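Local structure of C381 turret protein (Sulfolobus turreted icosahedral virus, 4IND) at residues F171-G176 / L257-I262; T177-M182 / T225-L230; K43-L48 / Y87-F92; V56-V61 / A139-S144. The protein is a turret protein that probably builds the turrets of an archaeal icosahedral virus, with three jelly-roll domains and five copies in this assembly. One frame throughout, in Å; residues are numbered along the deposited sequence.

Contact 1: F171-G176 / L257-I262; sequences FRLRKG and LEVEEI. With 2HP (dihydrogenphosphate ion), chain U; 2HP (dihydrogenphosphate ion), chain Y.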
# COMPACT_ATOMS: atom_id res chain seq x y z
N PHE A 171 -15.56 17.70 -6.77
CA PHE A 171 -14.67 16.61 -7.15
C PHE A 171 -14.92 15.40 -6.25
O PHE A 171 -15.48 15.55 -5.16
CB PHE A 171 -13.20 17.06 -7.13
CG PHE A 171 -12.84 17.93 -5.97
CD1 PHE A 171 -12.44 17.38 -4.76
CD2 PHE A 171 -12.88 19.31 -6.09
CE1 PHE A 171 -12.10 18.19 -3.68
CE2 PHE A 171 -12.53 20.13 -5.02
CZ PHE A 171 -12.15 19.57 -3.81
N ARG A 172 -14.55 14.22 -6.71
CA ARG A 172 -14.71 12.99 -5.92
C ARG A 172 -13.38 12.66 -5.29
O ARG A 172 -12.36 12.67 -5.97
CB ARG A 172 -15.15 11.82 -6.81
CG ARG A 172 -15.31 10.52 -6.05
CD ARG A 172 -15.04 9.26 -6.86
NE ARG A 172 -13.63 9.09 -7.19
CZ ARG A 172 -13.16 8.08 -7.93
NH1 ARG A 172 -14.01 7.17 -8.41
NH2 ARG A 172 -11.87 7.98 -8.21
N LEU A 173 -13.37 12.35 -4.00
CA LEU A 173 -12.15 11.90 -3.33
C LEU A 173 -12.38 10.51 -2.77
O LEU A 173 -13.38 10.28 -2.09
CB LEU A 173 -11.79 12.83 -2.18
CG LEU A 173 -11.55 14.29 -2.54
CD1 LEU A 173 -11.21 15.09 -1.27
CD2 LEU A 173 -10.43 14.41 -3.56
N ARG A 174 -11.47 9.58 -3.04
CA ARG A 174 -11.62 8.25 -2.47
C ARG A 174 -11.11 8.32 -1.04
O ARG A 174 -10.60 9.36 -0.62
CB ARG A 174 -10.81 7.24 -3.26
CG ARG A 174 -9.34 7.60 -3.29
CD ARG A 174 -8.49 6.40 -3.61
NE ARG A 174 -7.09 6.78 -3.66
CZ ARG A 174 -6.44 7.17 -4.76
NH1 ARG A 174 -7.06 7.23 -5.93
NH2 ARG A 174 -5.16 7.49 -4.67
N LYS A 175 -11.22 7.24 -0.30
CA LYS A 175 -10.86 7.24 1.12
C LYS A 175 -9.46 7.79 1.35
O LYS A 175 -8.52 7.54 0.59
CB LYS A 175 -10.98 5.83 1.73
CG LYS A 175 -9.97 4.82 1.21
CD LYS A 175 -10.31 3.40 1.71
CE LYS A 175 -9.25 2.38 1.32
NZ LYS A 175 -7.98 2.61 2.08
N GLY A 176 -9.33 8.56 2.43
CA GLY A 176 -8.07 9.19 2.77
C GLY A 176 -8.33 10.46 3.54
O GLY A 176 -9.47 10.82 3.78
N LEU A 257 -6.12 26.41 -6.40
CA LEU A 257 -6.70 25.26 -5.73
C LEU A 257 -5.71 24.12 -5.72
O LEU A 257 -5.23 23.68 -6.76
CB LEU A 257 -7.98 24.80 -6.44
CG LEU A 257 -8.58 23.50 -5.88
CD1 LEU A 257 -9.10 23.73 -4.48
CD2 LEU A 257 -9.72 23.00 -6.81
N GLU A 258 -5.43 23.64 -4.52
CA GLU A 258 -4.50 22.54 -4.33
C GLU A 258 -5.25 21.53 -3.47
O GLU A 258 -5.75 21.85 -2.38
CB GLU A 258 -3.23 23.11 -3.67
CG GLU A 258 -2.09 22.17 -3.35
CD GLU A 258 -0.90 22.93 -2.75
OE1 GLU A 258 -0.38 23.83 -3.45
OE2 GLU A 258 -0.52 22.66 -1.57
N VAL A 259 -5.38 20.30 -3.97
CA VAL A 259 -6.00 19.21 -3.20
C VAL A 259 -5.03 18.05 -3.20
O VAL A 259 -4.64 17.57 -4.26
CB VAL A 259 -7.31 18.74 -3.87
CG1 VAL A 259 -8.02 17.71 -2.98
CG2 VAL A 259 -8.22 19.93 -4.15
N GLU A 260 -4.64 17.60 -2.02
CA GLU A 260 -3.56 16.63 -1.90
C GLU A 260 -3.79 15.72 -0.71
O GLU A 260 -4.29 16.16 0.34
CB GLU A 260 -2.22 17.36 -1.76
CG GLU A 260 -2.24 18.34 -0.61
CD GLU A 260 -1.35 19.55 -0.85
OE1 GLU A 260 -0.49 19.52 -1.75
OE2 GLU A 260 -1.51 20.55 -0.11
N GLU A 261 -3.42 14.45 -0.86
CA GLU A 261 -3.56 13.50 0.24
C GLU A 261 -2.46 13.74 1.28
O GLU A 261 -1.31 14.03 0.93
CB GLU A 261 -3.48 12.06 -0.29
CG GLU A 261 -3.99 11.02 0.70
CD GLU A 261 -3.93 9.60 0.16
OE1 GLU A 261 -3.64 9.41 -1.05
OE2 GLU A 261 -4.16 8.66 0.95
N ILE A 262 -2.82 13.62 2.56
CA ILE A 262 -1.85 13.76 3.65
C ILE A 262 -1.84 12.52 4.55
O ILE A 262 -2.77 11.71 4.52
CB ILE A 262 -2.11 15.01 4.52
CG1 ILE A 262 -3.46 14.90 5.23
CG2 ILE A 262 -2.01 16.29 3.66
CD1 ILE A 262 -3.58 15.85 6.45
P 2HP U . -8.45 9.55 -9.25
O1 2HP U . -9.13 9.63 -7.90
O2 2HP U . -9.56 9.01 -10.09
O3 2HP U . -7.25 8.56 -9.15
O4 2HP U . -8.02 10.94 -9.83
P 2HP Y . 3.26 23.68 -1.64
O1 2HP Y . 3.73 24.08 -0.21
O2 2HP Y . 3.32 22.19 -1.83
O3 2HP Y . 4.21 24.17 -2.67
O4 2HP Y . 1.82 24.21 -1.86

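Contact 2: T177-M182 / T225-L230; sequences TYAIKM and TFLVYL. With 2HP (dihydrogenphosphate ion), chain Y.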
# COMPACT_ATOMS: atom_id res chain seq x y z
N THR A 177 -7.26 11.13 3.97
CA THR A 177 -7.39 12.47 4.52
C THR A 177 -6.70 13.41 3.55
O THR A 177 -5.64 13.09 3.01
CB THR A 177 -6.75 12.55 5.91
OG1 THR A 177 -7.42 11.64 6.79
CG2 THR A 177 -6.85 13.98 6.47
N TYR A 178 -7.32 14.56 3.30
CA TYR A 178 -6.82 15.48 2.30
C TYR A 178 -6.68 16.90 2.82
O TYR A 178 -7.47 17.36 3.64
CB TYR A 178 -7.77 15.53 1.12
CG TYR A 178 -7.94 14.22 0.40
CD1 TYR A 178 -7.25 13.95 -0.77
CD2 TYR A 178 -8.78 13.24 0.90
CE1 TYR A 178 -7.42 12.75 -1.46
CE2 TYR A 178 -8.96 12.02 0.22
CZ TYR A 178 -8.27 11.78 -0.94
OH TYR A 178 -8.45 10.60 -1.62
N ALA A 179 -5.68 17.59 2.31
CA ALA A 179 -5.55 19.03 2.52
C ALA A 179 -6.16 19.71 1.30
O ALA A 179 -5.92 19.30 0.17
CB ALA A 179 -4.11 19.43 2.69
N ILE A 180 -6.96 20.75 1.54
CA ILE A 180 -7.42 21.60 0.45
C ILE A 180 -6.88 22.99 0.74
O ILE A 180 -7.23 23.60 1.75
CB ILE A 180 -8.93 21.64 0.40
CG1 ILE A 180 -9.48 20.25 0.07
CG2 ILE A 180 -9.39 22.65 -0.66
CD1 ILE A 180 -10.99 20.15 0.22
N LYS A 181 -5.98 23.45 -0.12
CA LYS A 181 -5.31 24.72 0.07
C LYS A 181 -5.75 25.67 -1.04
O LYS A 181 -5.74 25.32 -2.23
CB LYS A 181 -3.79 24.54 0.07
CG LYS A 181 -3.01 25.81 0.42
CD LYS A 181 -1.51 25.64 0.20
CE LYS A 181 -0.92 24.56 1.11
NZ LYS A 181 0.58 24.48 0.96
N MET A 182 -6.15 26.88 -0.66
CA MET A 182 -6.54 27.86 -1.65
C MET A 182 -5.88 29.21 -1.40
O MET A 182 -6.38 30.02 -0.61
CB MET A 182 -8.07 27.96 -1.70
CG MET A 182 -8.73 26.62 -1.96
SD MET A 182 -10.46 26.53 -1.51
CE MET A 182 -11.10 27.96 -2.39
N THR A 225 -4.17 32.57 2.37
CA THR A 225 -4.35 31.17 1.99
C THR A 225 -5.35 30.50 2.92
O THR A 225 -5.23 30.60 4.14
CB THR A 225 -3.01 30.40 2.08
OG1 THR A 225 -2.00 31.08 1.32
CG2 THR A 225 -3.18 28.98 1.53
N PHE A 226 -6.35 29.85 2.34
CA PHE A 226 -7.22 28.98 3.12
C PHE A 226 -6.58 27.59 3.09
O PHE A 226 -6.08 27.15 2.05
CB PHE A 226 -8.61 28.88 2.49
CG PHE A 226 -9.37 30.19 2.49
CD1 PHE A 226 -9.70 30.81 3.69
CD2 PHE A 226 -9.77 30.77 1.31
CE1 PHE A 226 -10.41 32.01 3.69
CE2 PHE A 226 -10.49 31.95 1.29
CZ PHE A 226 -10.81 32.57 2.47
N LEU A 227 -6.58 26.93 4.24
CA LEU A 227 -6.03 25.58 4.34
C LEU A 227 -6.91 24.82 5.30
O LEU A 227 -6.90 25.09 6.51
CB LEU A 227 -4.59 25.61 4.85
CG LEU A 227 -3.95 24.24 5.11
CD1 LEU A 227 -4.10 23.34 3.89
CD2 LEU A 227 -2.48 24.37 5.49
N VAL A 228 -7.69 23.89 4.77
CA VAL A 228 -8.54 23.05 5.60
C VAL A 228 -8.32 21.58 5.24
O VAL A 228 -7.64 21.28 4.28
CB VAL A 228 -10.03 23.42 5.44
CG1 VAL A 228 -10.25 24.86 5.87
CG2 VAL A 228 -10.47 23.22 4.00
N TYR A 229 -8.86 20.68 6.05
CA TYR A 229 -8.59 19.27 5.84
C TYR A 229 -9.90 18.49 5.91
O TYR A 229 -10.76 18.82 6.72
CB TYR A 229 -7.62 18.76 6.92
CG TYR A 229 -6.32 19.53 7.02
CD1 TYR A 229 -5.20 19.15 6.28
CD2 TYR A 229 -6.19 20.61 7.87
CE1 TYR A 229 -3.99 19.84 6.40
CE2 TYR A 229 -4.99 21.31 7.98
CZ TYR A 229 -3.90 20.92 7.23
OH TYR A 229 -2.71 21.59 7.33
N LEU A 230 -10.03 17.46 5.09
CA LEU A 230 -11.20 16.59 5.11
C LEU A 230 -10.76 15.18 5.37
O LEU A 230 -9.88 14.67 4.67
CB LEU A 230 -11.89 16.58 3.74
CG LEU A 230 -12.55 17.85 3.25
CD1 LEU A 230 -13.18 17.59 1.86
CD2 LEU A 230 -13.61 18.22 4.25
P 2HP Y . 3.26 23.68 -1.64
O1 2HP Y . 3.73 24.08 -0.21
O2 2HP Y . 3.32 22.19 -1.83
O3 2HP Y . 4.21 24.17 -2.67
O4 2HP Y . 1.82 24.21 -1.86

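Contact 3: K43-L48 / Y87-F92; sequences KQISYL and YNTNSF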
# COMPACT_ATOMS: atom_id res chain seq x y z
N LYS A 43 -3.46 27.49 -38.17
CA LYS A 43 -2.59 28.66 -38.28
C LYS A 43 -1.23 28.43 -37.68
O LYS A 43 -1.05 27.63 -36.77
CB LYS A 43 -3.22 29.89 -37.62
CG LYS A 43 -4.40 30.46 -38.36
CD LYS A 43 -4.82 31.80 -37.78
CE LYS A 43 -5.98 32.40 -38.57
NZ LYS A 43 -6.73 33.42 -37.77
N GLN A 44 -0.26 29.17 -38.19
CA GLN A 44 1.05 29.08 -37.59
C GLN A 44 1.10 29.97 -36.35
O GLN A 44 0.85 31.18 -36.42
CB GLN A 44 2.13 29.48 -38.60
CG GLN A 44 3.53 29.21 -38.06
CD GLN A 44 4.57 29.11 -39.15
OE1 GLN A 44 4.75 28.06 -39.78
NE2 GLN A 44 5.28 30.21 -39.37
N ILE A 45 1.42 29.36 -35.22
CA ILE A 45 1.38 30.01 -33.91
C ILE A 45 2.82 30.10 -33.37
O ILE A 45 3.57 29.13 -33.40
CB ILE A 45 0.54 29.14 -32.92
CG1 ILE A 45 -0.94 29.14 -33.32
CG2 ILE A 45 0.74 29.59 -31.47
CD1 ILE A 45 -1.52 30.50 -33.57
N SER A 46 3.19 31.27 -32.86
CA SER A 46 4.53 31.45 -32.30
C SER A 46 4.44 32.07 -30.91
O SER A 46 3.67 33.00 -30.69
CB SER A 46 5.34 32.40 -33.19
OG SER A 46 5.41 31.93 -34.52
N TYR A 47 5.25 31.58 -29.98
CA TYR A 47 5.33 32.25 -28.68
C TYR A 47 6.69 32.01 -28.04
O TYR A 47 7.41 31.11 -28.43
CB TYR A 47 4.19 31.83 -27.74
CG TYR A 47 4.11 30.34 -27.39
CD1 TYR A 47 4.68 29.84 -26.22
CD2 TYR A 47 3.44 29.45 -28.21
CE1 TYR A 47 4.58 28.49 -25.88
CE2 TYR A 47 3.35 28.09 -27.89
CZ TYR A 47 3.92 27.62 -26.73
OH TYR A 47 3.82 26.28 -26.42
N LEU A 48 7.03 32.85 -27.06
CA LEU A 48 8.37 32.87 -26.48
C LEU A 48 8.54 31.92 -25.28
O LEU A 48 7.70 31.89 -24.38
CB LEU A 48 8.73 34.28 -26.03
CG LEU A 48 9.05 35.28 -27.11
CD1 LEU A 48 9.29 36.64 -26.49
CD2 LEU A 48 10.26 34.83 -27.88
N TYR A 87 -3.30 29.38 -26.95
CA TYR A 87 -2.60 30.61 -27.25
C TYR A 87 -3.62 31.62 -27.78
O TYR A 87 -4.37 31.34 -28.73
CB TYR A 87 -1.47 30.40 -28.27
CG TYR A 87 -0.79 31.71 -28.64
CD1 TYR A 87 0.23 32.21 -27.86
CD2 TYR A 87 -1.17 32.43 -29.77
CE1 TYR A 87 0.86 33.40 -28.18
CE2 TYR A 87 -0.54 33.64 -30.11
CZ TYR A 87 0.47 34.12 -29.30
OH TYR A 87 1.11 35.31 -29.59
N ASN A 88 -3.67 32.79 -27.16
CA ASN A 88 -4.64 33.79 -27.52
C ASN A 88 -4.07 34.66 -28.63
O ASN A 88 -3.17 35.47 -28.40
CB ASN A 88 -4.99 34.66 -26.30
CG ASN A 88 -6.01 35.74 -26.63
OD1 ASN A 88 -6.61 35.74 -27.72
ND2 ASN A 88 -6.22 36.67 -25.71
N THR A 89 -4.54 34.45 -29.86
CA THR A 89 -4.02 35.19 -31.00
C THR A 89 -4.58 36.59 -31.09
O THR A 89 -4.12 37.37 -31.89
CB THR A 89 -4.30 34.48 -32.36
OG1 THR A 89 -5.70 34.49 -32.60
CG2 THR A 89 -3.81 33.03 -32.35
N ASN A 90 -5.62 36.88 -30.31
CA ASN A 90 -6.23 38.20 -30.29
C ASN A 90 -5.35 39.26 -29.61
O ASN A 90 -4.56 38.95 -28.72
CB ASN A 90 -7.58 38.17 -29.54
CG ASN A 90 -8.56 37.14 -30.11
OD1 ASN A 90 -8.67 36.14 -29.75
ND2 ASN A 90 -9.18 37.45 -30.96
N SER A 91 -5.51 40.52 -30.00
CA SER A 91 -4.79 41.60 -29.34
C SER A 91 -5.57 42.13 -28.13
O SER A 91 -5.30 43.23 -27.64
CB SER A 91 -4.50 42.71 -30.33
OG SER A 91 -5.71 43.20 -30.87
N PHE A 92 -6.54 41.34 -27.66
CA PHE A 92 -7.30 41.68 -26.45
C PHE A 92 -7.48 40.41 -25.62
O PHE A 92 -7.34 39.30 -26.14
CB PHE A 92 -8.67 42.26 -26.83
CG PHE A 92 -9.41 41.45 -27.87
CD1 PHE A 92 -10.10 40.31 -27.52
CD2 PHE A 92 -9.39 41.85 -29.20
CE1 PHE A 92 -10.77 39.55 -28.47
CE2 PHE A 92 -10.06 41.11 -30.16
CZ PHE A 92 -10.75 39.96 -29.80
O HOH W 1 -6.25 34.57 -35.42

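Contact 4: V56-V61 / A139-S144; sequences VSAPVV and AILEFS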
# COMPACT_ATOMS: atom_id res chain seq x y z
N VAL A 56 4.45 26.36 -33.88
CA VAL A 56 3.61 25.20 -34.23
C VAL A 56 2.46 25.61 -35.19
O VAL A 56 2.10 26.79 -35.29
CB VAL A 56 3.01 24.52 -32.99
CG1 VAL A 56 4.12 23.97 -32.10
CG2 VAL A 56 2.13 25.49 -32.22
N SER A 57 1.91 24.64 -35.91
CA SER A 57 0.66 24.86 -36.65
C SER A 57 -0.46 24.23 -35.85
O SER A 57 -0.41 23.04 -35.58
CB SER A 57 0.74 24.22 -38.03
OG SER A 57 1.73 24.85 -38.80
N ALA A 58 -1.44 25.03 -35.45
CA ALA A 58 -2.48 24.59 -34.52
C ALA A 58 -3.84 25.12 -34.95
O ALA A 58 -3.91 26.14 -35.65
CB ALA A 58 -2.14 25.03 -33.10
N PRO A 59 -4.92 24.45 -34.53
CA PRO A 59 -6.27 24.92 -34.86
C PRO A 59 -6.63 26.18 -34.06
O PRO A 59 -6.36 26.25 -32.85
CB PRO A 59 -7.15 23.71 -34.46
CG PRO A 59 -6.36 23.09 -33.31
CD PRO A 59 -4.94 23.17 -33.81
N VAL A 60 -7.18 27.18 -34.72
CA VAL A 60 -7.63 28.39 -34.05
C VAL A 60 -9.14 28.54 -34.24
O VAL A 60 -9.64 28.35 -35.34
CB VAL A 60 -6.95 29.64 -34.66
CG1 VAL A 60 -7.39 30.91 -33.92
CG2 VAL A 60 -5.43 29.49 -34.62
N VAL A 61 -9.85 28.90 -33.17
CA VAL A 61 -11.28 29.16 -33.28
C VAL A 61 -11.51 30.43 -34.11
O VAL A 61 -10.97 31.50 -33.80
CB VAL A 61 -11.93 29.31 -31.90
CG1 VAL A 61 -13.45 29.54 -32.06
CG2 VAL A 61 -11.66 28.08 -31.04
N ALA A 139 -6.05 29.63 -30.11
CA ALA A 139 -5.43 28.46 -30.71
C ALA A 139 -5.42 27.35 -29.64
O ALA A 139 -5.09 27.61 -28.48
CB ALA A 139 -3.99 28.81 -31.12
N ILE A 140 -5.76 26.13 -30.04
CA ILE A 140 -5.73 25.00 -29.12
C ILE A 140 -4.54 24.11 -29.45
O ILE A 140 -4.51 23.47 -30.50
CB ILE A 140 -7.03 24.19 -29.20
CG1 ILE A 140 -8.23 25.13 -29.18
CG2 ILE A 140 -7.11 23.16 -28.08
CD1 ILE A 140 -9.54 24.48 -29.60
N LEU A 141 -3.55 24.05 -28.55
CA LEU A 141 -2.30 23.35 -28.85
C LEU A 141 -2.26 21.91 -28.34
O LEU A 141 -1.73 21.02 -29.02
CB LEU A 141 -1.08 24.12 -28.32
CG LEU A 141 -0.91 25.61 -28.59
CD1 LEU A 141 0.56 26.02 -28.44
CD2 LEU A 141 -1.43 26.01 -29.93
N GLU A 142 -2.76 21.70 -27.12
CA GLU A 142 -2.74 20.36 -26.50
C GLU A 142 -3.96 20.20 -25.63
O GLU A 142 -4.47 21.17 -25.11
CB GLU A 142 -1.48 20.14 -25.65
CG GLU A 142 -0.15 20.17 -26.39
CD GLU A 142 1.06 20.11 -25.43
OE1 GLU A 142 1.91 21.03 -25.51
OE2 GLU A 142 1.17 19.15 -24.63
N PHE A 143 -4.41 18.97 -25.47
CA PHE A 143 -5.52 18.68 -24.58
C PHE A 143 -5.15 17.41 -23.85
O PHE A 143 -4.89 16.39 -24.49
CB PHE A 143 -6.82 18.49 -25.36
CG PHE A 143 -8.04 18.29 -24.47
CD1 PHE A 143 -8.74 19.37 -23.97
CD2 PHE A 143 -8.46 17.00 -24.15
CE1 PHE A 143 -9.86 19.18 -23.15
CE2 PHE A 143 -9.57 16.78 -23.35
CZ PHE A 143 -10.28 17.87 -22.86
N SER A 144 -5.14 17.48 -22.52
CA SER A 144 -4.66 16.41 -21.65
C SER A 144 -5.69 16.04 -20.59
O SER A 144 -6.23 16.89 -19.89
CB SER A 144 -3.33 16.81 -20.98
OG SER A 144 -2.99 15.90 -19.91

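Contact 1: F171-G176 / L257-I262
Val259 is the point on which the apolar part of this contact converges. Its CG2, anti to its own carbonyl carbon, meets the Phe171 ring tip to tip, 4.0 Å from CZ, while its CG1 lies 4.1 Å from CD2 of Leu173, the two branched chains crossing obliquely. Leu257 adds a looser touch on the Phe171 ring, CD2 to CE2. The Phe171 ring stands with CG between the backbone N and the carbonyl carbon (chi1 41°), and CG of Leu173 lies in the ring plane at its edge. No hydrogen bond joins the two segments. This is interior packing across the second jelly-roll domain: Phe171 lies on strand 168-172 of one sheet, Val259 and Leu257 on strand 253-262 of the facing sheet. Where the chain crosses between the sheets, OE1 of Glu261 is 4.4 Å from NH2 of Arg174, a loose proximity of opposite charges with the arginine poorly ordered; that NH2 is hydrogen-bonded to the carbonyl of Phe149. Second-shell polar ends reach two dihydrogenphosphate ions. Arg172 NH2 donates to O1 of the first at 3.2 Å, with that oxygen at the edge of the guanidinium plane, and a salt bridge to Glu125 holds its NH1; Arg174 NH1 reaches O3 weakly. Off the contact, Glu258 OE1 lies 2.7 Å from O4 of the other ion, which is hydrogen-bonded by Arg154 NH1 and Lys181 NZ.

Contact 2: T177-M182 / T225-L230
Ile180 and Leu230 cross obliquely on one face of the paired strands, CD1 of Ile180 resting 3.7 Å from CD1 of Leu230; CG1 of Ile180 and CG of Leu230 are each anti to the carbonyl carbon. With Val228 they pack on Ile202 of strand 194-203, while Met182 and Phe226 meet Phe199. Tyr178 starts on this face, but its ring leads away to Leu173 and Phe149, and its hydroxyl bonds the carbonyl of Arg174. On the reverse face the Tyr229 ring sits beside Ala179, its CE1 3.7 Å from CB. Lys181 shares that face and crosses Thr225 obliquely at the strand end, its CG only 3.4 Å from CG2 of Thr225, tighter than usual. Beyond this the lysine chain bends (chi3 -63°), and NZ donates to O4 of a dihydrogenphosphate ion at 3.1 Å; NZ also binds the carbonyl of Asp235 of a second subunit, whose carboxylate takes the Tyr229 hydroxyl. Six backbone bonds fix the register. Ile180 N to Val228 O is the straightest (2.9 Å, 175°), whereas Phe226 N approaches Met182 O from above the carbonyl plane. This is an antiparallel pair at the edge of a four-stranded sheet of the second jelly-roll domain, its Lys181/Tyr229 face at a subunit interface.

Contact 3: K43-L48 / Y87-F92
With CG anti to its backbone N (chi1 177°), Tyr87 swings its ring across to strand 41-49, and the torsions of Ile45 bring two different carbons to meet the second segment. CG2 of Ile45, itself anti to N, lies 3.8 Å from CD2 of Tyr87, the two side chains sliding past each other in opposite directions. CD1, folded back by chi2 of -50°, reaches CG2 of Thr89 at 3.6 Å, these chains crossing at about a right angle. Tyr47 holds the crowded rotamer (chi1 60°), and its CB touches the Tyr87 ring, 3.7 Å from CE1. CG2 of Thr89 also sits in plane at the edge of that ring. Thr89 lies within an Asx turn at the end of strand 78-88: Asn90 N donates to Asn88 OD1 from above the carbonyl plane, and Asn88 ND2 bonds the carbonyl of Phe92 in its amide plane at 2.9 Å. The Tyr47 hydroxyl binds Asp72 of a second subunit. A water bridges the segments, accepting from Lys43 NZ at 2.7 Å and donating to Thr89 OG1 at 2.9 Å, while that hydroxyl is also bonded to the carbonyl of Gly137. The union of the two-stranded 41-49/52-60 sheet with strand 78-88 in the first jelly-roll domain therefore rests here mainly on apolar packing, with Ser46 O also against the Tyr87 ring and one water-mediated link beside it.

Contact 4: V56-V61 / A139-S144
Within these two segments the backbones form a single bridge: Val60 and Ala139 approach to 4.0 Å between CA atoms, yet the strands diverge at 127°; Val61 continues the backbone bonding to Gly137 and Leu138. The single hydrogen bond between the two segments, Ile140 N to Pro59 O, is 2.9 Å long and comes in nearly along the C=O axis (174° at the oxygen). The same oxygen takes a CA-H...O contact from Ala139. Apolar groups fill in around this crossing point. CG2 of Val60, anti to its carbonyl carbon, lies 3.8 Å from CB of Ala139. The CB of Ala58 is pressed against CD2 of Leu141 at 3.4 Å, closer than usual van der Waals contact, while the other branch, CD1, crosses obliquely to CG2 of Val56 at 4.1 Å. With CG of Leu141 anti to the carbonyl carbon, both methyls touch strand 52-60. CG and CD of Pro59 each sit 3.4 Å from the carbonyl oxygen of Ile140; this buried oxygen has no hydrogen-bond partner in the model. Leu141 and Glu142 both face Lys85 of strand 78-88, a classic beta bulge, and Leu141 has a psi of -41°, where the strand bends. The contact joins the two-stranded 41-49/52-60 sheet to strand 138-147 of the four-stranded sheet in the first jelly-roll domain. Around it, strand 41-49 touches Ala139 and Leu141 through Ile45 and Tyr47, strand 78-88 lies against Ile140, and Leu22, in the loop before helix 25-31, packs on Pro59 and Ile140.

The four contacts fall into two pairs. Contacts 1 and 2, centres 9 Å apart, belong to the second domain and share strands 253-262 and 176-187 as sheet neighbours, joined by probable hydrogen bonds such as Glu260 O to Ala179 N (2.8 Å); contact 2 is nested in the loop that contact 1 closes. One dihydrogenphosphate ion touches both, through Glu258 and Lys181. Contacts 3 and 4, centres 10 Å apart, interlock in the first domain, their segments alternating along the chain, with Ile45 N and Val56 O 2.7 Å apart. The pairs do not touch: contacts 1 and 4 are about 15 Å apart at their nearest atoms.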